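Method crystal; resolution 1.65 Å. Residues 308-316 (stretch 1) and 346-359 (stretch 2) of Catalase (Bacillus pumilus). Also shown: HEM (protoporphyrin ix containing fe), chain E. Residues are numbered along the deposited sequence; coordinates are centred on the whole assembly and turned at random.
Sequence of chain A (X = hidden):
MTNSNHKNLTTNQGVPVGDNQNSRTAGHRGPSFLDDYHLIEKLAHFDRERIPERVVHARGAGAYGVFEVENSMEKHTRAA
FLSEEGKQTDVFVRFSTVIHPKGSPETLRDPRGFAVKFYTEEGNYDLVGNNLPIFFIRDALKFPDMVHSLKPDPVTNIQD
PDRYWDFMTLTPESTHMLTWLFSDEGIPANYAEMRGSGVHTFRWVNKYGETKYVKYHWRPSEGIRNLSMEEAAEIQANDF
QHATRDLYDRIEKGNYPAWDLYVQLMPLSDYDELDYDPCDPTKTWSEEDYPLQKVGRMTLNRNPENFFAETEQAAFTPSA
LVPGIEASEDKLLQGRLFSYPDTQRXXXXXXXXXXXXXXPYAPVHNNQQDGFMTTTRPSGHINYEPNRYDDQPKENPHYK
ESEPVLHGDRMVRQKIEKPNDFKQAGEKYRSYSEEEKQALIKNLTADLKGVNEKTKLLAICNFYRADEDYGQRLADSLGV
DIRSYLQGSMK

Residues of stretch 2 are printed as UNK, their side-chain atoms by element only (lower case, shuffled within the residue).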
# COMPACT_ATOMS: atom_id res chain seq x y z
N PHE A 308 2.60 -12.85 -14.84
CA PHE A 308 2.53 -11.98 -13.65
C PHE A 308 2.71 -12.79 -12.34
O PHE A 308 3.48 -12.41 -11.45
CB PHE A 308 1.22 -11.20 -13.63
CG PHE A 308 1.03 -10.35 -12.42
CD1 PHE A 308 1.50 -9.06 -12.38
CD2 PHE A 308 0.46 -10.87 -11.27
CE1 PHE A 308 1.35 -8.30 -11.21
CE2 PHE A 308 0.27 -10.09 -10.11
CZ PHE A 308 0.73 -8.82 -10.07
N ALA A 309 1.91 -13.83 -12.20
CA ALA A 309 1.78 -14.48 -10.94
C ALA A 309 3.10 -15.16 -10.55
O ALA A 309 3.39 -15.31 -9.36
CB ALA A 309 0.62 -15.50 -10.93
N GLU A 310 3.83 -15.64 -11.55
CA GLU A 310 5.04 -16.46 -11.35
C GLU A 310 6.30 -15.68 -11.64
O GLU A 310 7.14 -15.56 -10.77
CB GLU A 310 4.95 -17.72 -12.22
CG GLU A 310 3.80 -18.62 -11.78
CD GLU A 310 3.51 -19.71 -12.75
OE1 GLU A 310 4.38 -20.58 -12.86
OE2 GLU A 310 2.43 -19.68 -13.42
N THR A 311 6.43 -15.07 -12.80
CA THR A 311 7.67 -14.35 -13.11
C THR A 311 7.70 -12.95 -12.47
O THR A 311 8.68 -12.60 -11.79
CB THR A 311 7.93 -14.30 -14.62
OG1 THR A 311 7.95 -15.63 -15.13
CG2 THR A 311 9.19 -13.60 -14.96
N GLU A 312 6.62 -12.18 -12.63
CA GLU A 312 6.64 -10.82 -12.11
C GLU A 312 6.70 -10.85 -10.59
O GLU A 312 7.43 -10.06 -10.00
CB GLU A 312 5.50 -10.00 -12.65
CG GLU A 312 5.60 -8.55 -12.21
CD GLU A 312 6.78 -7.79 -12.84
OE1 GLU A 312 7.18 -6.79 -12.25
OE2 GLU A 312 7.25 -8.20 -13.93
N GLN A 313 6.00 -11.79 -9.95
CA GLN A 313 5.95 -11.82 -8.48
C GLN A 313 7.10 -12.68 -7.82
O GLN A 313 7.13 -12.74 -6.65
CB GLN A 313 4.62 -12.42 -7.99
CG GLN A 313 3.43 -11.48 -8.11
CD GLN A 313 2.19 -11.98 -7.42
OE1 GLN A 313 1.54 -11.22 -6.67
NE2 GLN A 313 1.86 -13.21 -7.65
N ALA A 314 7.96 -13.32 -8.61
CA ALA A 314 9.10 -14.00 -8.09
C ALA A 314 10.00 -13.12 -7.28
O ALA A 314 10.37 -12.00 -7.67
CB ALA A 314 9.86 -14.73 -9.17
N ALA A 315 10.42 -13.63 -6.15
CA ALA A 315 11.24 -12.93 -5.20
C ALA A 315 12.46 -13.85 -4.91
O ALA A 315 12.29 -14.92 -4.34
CB ALA A 315 10.47 -12.67 -3.88
N PHE A 316 13.66 -13.36 -5.21
CA PHE A 316 14.90 -14.02 -4.89
C PHE A 316 15.65 -13.17 -3.89
O PHE A 316 15.63 -11.93 -4.00
CB PHE A 316 15.79 -14.16 -6.12
CG PHE A 316 15.16 -14.86 -7.29
CD1 PHE A 316 14.37 -14.18 -8.18
CD2 PHE A 316 15.39 -16.19 -7.53
CE1 PHE A 316 13.84 -14.83 -9.28
CE2 PHE A 316 14.83 -16.85 -8.61
CZ PHE A 316 14.06 -16.14 -9.50
N UNK A 346 7.79 -4.37 0.21
CA UNK A 346 7.17 -3.23 -0.48
C UNK A 346 6.55 -3.63 -1.82
O UNK A 346 5.38 -3.20 -2.14
c UNK A 346 8.21 -2.12 -0.69
c UNK A 346 7.88 -1.12 -1.78
n UNK A 346 6.92 -0.14 -1.64
c UNK A 346 8.38 -0.97 -3.02
n UNK A 346 7.74 0.11 -3.59
c UNK A 346 6.87 0.59 -2.74
N UNK A 347 7.32 -4.32 -2.68
CA UNK A 347 6.89 -4.54 -4.04
C UNK A 347 5.68 -5.52 -4.05
O UNK A 347 4.78 -5.41 -4.89
c UNK A 347 7.73 -5.44 -6.29
n UNK A 347 8.34 -8.33 -7.96
n UNK A 347 9.76 -6.91 -6.77
n UNK A 347 10.24 -9.18 -6.90
c UNK A 347 9.44 -8.15 -7.19
c UNK A 347 8.03 -5.12 -4.85
c UNK A 347 8.99 -5.69 -7.12
N UNK A 348 5.73 -6.50 -3.16
CA UNK A 348 4.87 -7.73 -3.22
C UNK A 348 3.92 -7.94 -2.03
O UNK A 348 2.94 -8.65 -2.18
c UNK A 348 5.63 -9.26 -5.86
c UNK A 348 5.70 -8.99 -3.37
c UNK A 348 6.53 -9.07 -4.65
c UNK A 348 7.53 -10.20 -4.46
N UNK A 349 4.19 -7.27 -0.92
CA UNK A 349 3.45 -7.43 0.31
C UNK A 349 4.22 -8.13 1.39
O UNK A 349 5.07 -8.93 1.12
N UNK A 350 3.86 -7.84 2.61
CA UNK A 350 4.44 -8.53 3.81
C UNK A 350 4.47 -10.04 3.67
O UNK A 350 5.42 -10.72 4.17
c UNK A 350 3.70 -8.10 5.07
N UNK A 351 3.41 -10.62 3.12
CA UNK A 351 3.24 -12.06 2.94
C UNK A 351 3.66 -12.56 1.58
O UNK A 351 3.18 -13.61 1.11
n UNK A 351 0.48 -11.70 5.15
c UNK A 351 1.56 -12.38 4.77
c UNK A 351 1.80 -12.49 3.32
o UNK A 351 2.37 -12.84 5.57
N UNK A 352 4.67 -11.93 0.98
CA UNK A 352 5.12 -12.36 -0.35
C UNK A 352 5.67 -13.75 -0.41
O UNK A 352 5.63 -14.41 -1.47
c UNK A 352 8.54 -12.25 -0.92
c UNK A 352 7.56 -11.52 -0.27
o UNK A 352 11.39 -11.95 1.39
c UNK A 352 7.93 -10.90 0.94
c UNK A 352 9.22 -11.04 1.48
c UNK A 352 6.14 -11.35 -0.94
c UNK A 352 10.14 -11.81 0.82
c UNK A 352 9.81 -12.42 -0.37
N UNK A 353 6.15 -14.26 0.73
CA UNK A 353 6.65 -15.65 0.77
C UNK A 353 5.56 -16.73 0.65
O UNK A 353 5.88 -17.92 0.48
c UNK A 353 10.18 -17.40 1.15
c UNK A 353 7.50 -15.82 2.03
s UNK A 353 9.93 -15.70 0.63
c UNK A 353 8.87 -15.13 1.99
N UNK A 354 4.31 -16.33 0.72
CA UNK A 354 3.17 -17.21 0.42
C UNK A 354 2.69 -17.25 -1.01
O UNK A 354 1.81 -18.04 -1.37
n UNK A 354 2.84 -18.33 4.75
n UNK A 354 3.00 -19.46 6.74
c UNK A 354 2.00 -16.81 1.35
c UNK A 354 2.81 -18.23 3.28
n UNK A 354 3.07 -20.63 4.81
c UNK A 354 2.97 -19.48 5.43
c UNK A 354 2.32 -16.85 2.85
N UNK A 355 3.25 -16.39 -1.85
CA UNK A 355 2.93 -16.44 -3.23
C UNK A 355 3.52 -17.74 -3.76
O UNK A 355 4.65 -18.02 -3.50
c UNK A 355 3.46 -15.37 -5.47
c UNK A 355 2.90 -13.95 -3.47
c UNK A 355 3.55 -15.25 -3.93
c UNK A 355 3.62 -12.69 -3.90
N UNK A 356 2.76 -18.51 -4.52
CA UNK A 356 3.20 -19.89 -4.86
C UNK A 356 4.62 -20.07 -5.37
O UNK A 356 5.34 -20.93 -4.84
c UNK A 356 2.15 -20.37 -5.85
c UNK A 356 1.34 -18.28 -4.93
c UNK A 356 0.90 -19.67 -5.47
N UNK A 357 5.08 -19.25 -6.35
CA UNK A 357 6.43 -19.41 -6.82
C UNK A 357 7.49 -19.21 -5.76
O UNK A 357 8.59 -19.80 -5.82
c UNK A 357 6.68 -18.50 -8.04
c UNK A 357 7.98 -18.87 -8.72
c UNK A 357 6.66 -17.01 -7.65
N UNK A 358 7.17 -18.45 -4.71
CA UNK A 358 8.13 -18.19 -3.64
C UNK A 358 8.07 -19.16 -2.46
O UNK A 358 8.95 -19.15 -1.62
c UNK A 358 7.91 -16.79 -3.12
c UNK A 358 8.10 -15.74 -4.21
n UNK A 358 7.32 -14.65 -4.14
o UNK A 358 8.96 -15.87 -5.06
N UNK A 359 7.05 -19.99 -2.45
CA UNK A 359 6.84 -20.98 -1.37
C UNK A 359 7.95 -22.00 -1.37
O UNK A 359 8.29 -22.55 -2.44
s UNK A 359 4.11 -20.62 -1.13
c UNK A 359 5.54 -21.67 -1.51
CHA HEM E . 17.33 -7.49 -8.35
CHB HEM E . 19.47 -4.74 -4.98
CHC HEM E . 23.90 -6.32 -6.62
CHD HEM E . 21.59 -9.52 -9.42
C1A HEM E . 17.54 -6.59 -7.33
C2A HEM E . 16.52 -5.85 -6.65
C3A HEM E . 17.12 -5.08 -5.70
C4A HEM E . 18.50 -5.34 -5.78
CMA HEM E . 16.56 -4.17 -4.64
CAA HEM E . 15.06 -5.98 -6.93
CBA HEM E . 14.64 -7.36 -6.40
CGA HEM E . 13.17 -7.57 -6.45
O1A HEM E . 12.74 -8.72 -6.29
O2A HEM E . 12.39 -6.60 -6.53
C1B HEM E . 20.86 -4.95 -5.19
C2B HEM E . 21.85 -4.29 -4.41
C3B HEM E . 23.08 -4.69 -4.85
C4B HEM E . 22.85 -5.69 -5.91
CMB HEM E . 21.55 -3.32 -3.29
CAB HEM E . 24.42 -4.34 -4.37
CBB HEM E . 24.54 -3.74 -3.18
C1C HEM E . 23.64 -7.34 -7.53
C2C HEM E . 24.59 -8.25 -7.93
C3C HEM E . 23.95 -9.14 -8.74
C4C HEM E . 22.57 -8.82 -8.77
CMC HEM E . 26.07 -8.16 -7.60
CAC HEM E . 24.51 -10.32 -9.30
CBC HEM E . 25.54 -10.86 -8.67
C1D HEM E . 20.23 -9.18 -9.32
C2D HEM E . 19.21 -9.90 -10.09
C3D HEM E . 18.03 -9.33 -9.84
C4D HEM E . 18.33 -8.27 -8.89
CMD HEM E . 19.53 -11.04 -11.01
CAD HEM E . 16.67 -9.73 -10.38
CBD HEM E . 16.20 -10.92 -9.53
CGD HEM E . 14.88 -11.30 -10.12
O1D HEM E . 14.90 -12.01 -11.12
O2D HEM E . 13.79 -10.90 -9.63
NA HEM E . 18.78 -6.29 -6.76
NB HEM E . 21.52 -5.75 -6.05
NC HEM E . 22.40 -7.73 -7.97
ND HEM E . 19.67 -8.21 -8.60
FE HEM E . 20.56 -7.03 -7.38
O HOH W 1 3.15 -17.79 -8.08
O HOH W 2 6.91 -6.52 -9.44
O HOH W 3 2.11 -9.08 -4.85

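Position 346 carries one carbon and then a five-membered ring of three carbons and two nitrogens, out of reach of stretch 1; this is His 346. At position 347 three carbons lead to a nitrogen and then to a carbon bearing two more nitrogens, and these end nitrogens meet the carbonyl oxygens of Glu 312 and Ala 314: this is Arg 347. Its planar group offers several N-H donors in one plane, and they are used fully: Arg 347 NH1 donates to Glu 312 O (2.8 Å), Arg 347 NH2 donates to Ala 314 O (2.9 Å) and to HEM O1A (2.6 Å), and Arg 347 NE donates to HEM O2A (2.7 Å). Water 2 accepts from Arg 347 NH1 (its O at 2.7 Å) and donates to Glu 312 OE1 (its O at 2.8 Å).

At 348 four carbons fork at the second, and one end carbon lies near the carbonyl oxygen of Gln 313 and the CB of Ala 315: this is Leu 348. Leu 348 CD1 lies 3.4 Å from Gln 313 O and 3.9 Å from Ala 315 CB, so the fork fills space beside the loop.

Position 349 has no side-chain atoms: Gly 349. With phi at 109° and psi at 153°, a CB would jam against the preceding carbonyl oxygen. A type I turn starts here. Position 350, a single carbon, is Ala 350, and position 351, two carbons with the second carrying oxygen and nitrogen, is Asn 351; both stand clear of stretch 1.

Position 352 shows one carbon and a six-carbon ring bearing an oxygen, with a ring carbon against the CB of Ala 315: Tyr 352, whose CD2 rests 3.6 Å from Ala 315 CB. Position 353 is an unbranched chain of two carbons, sulfur and carbon, Met 353, with no contact across. Position 354 repeats the pattern of 347, three carbons, a nitrogen, then a carbon carrying two more nitrogens; this is Arg 354, exposed and out of reach of stretch 1.

Position 355 has four carbons forked at the first, one arm two carbons long, and the short arm meets the side-chain nitrogen of Gln 313: Ile 355. Ile 355 CG2 packs 3.5 Å from Gln 313 NE2, which itself donates to Ala 309 O. At 356 three carbons close a ring onto the backbone nitrogen, giving Pro 356 at the start of a 3-10 segment. Position 357, one carbon carrying two, touches the carbonyl oxygen of Glu 310 and the CB of Ala 314 and is Val 357; Val 357 CG1 reaches Glu 310 O (3.5 Å) and Ala 314 CB (4.2 Å), a compact fit where the backbones come within 5.6 Å, Val 357 CA to Glu 310 CA.

Position 358, two carbons ending in oxygen and nitrogen, meets the carbonyl oxygen of Gln 313 and the backbone nitrogen of Ala 315: Asn 358. The amide both gives and takes: Asn 358 ND2 donates to Gln 313 O (3.2 Å), while Asn 358 OD1 accepts from Ala 315 N (2.9 Å). Position 359, carbon then sulfur, is Cys 359, beyond reach.

The contact thus works by two polar side chains reading the backbone of residues 312-315, with aliphatic groups packed around them, and Arg 347 ties that loop to the heme propionate.

Stretch 2 (346-359) HRLGANYMRIPVNC
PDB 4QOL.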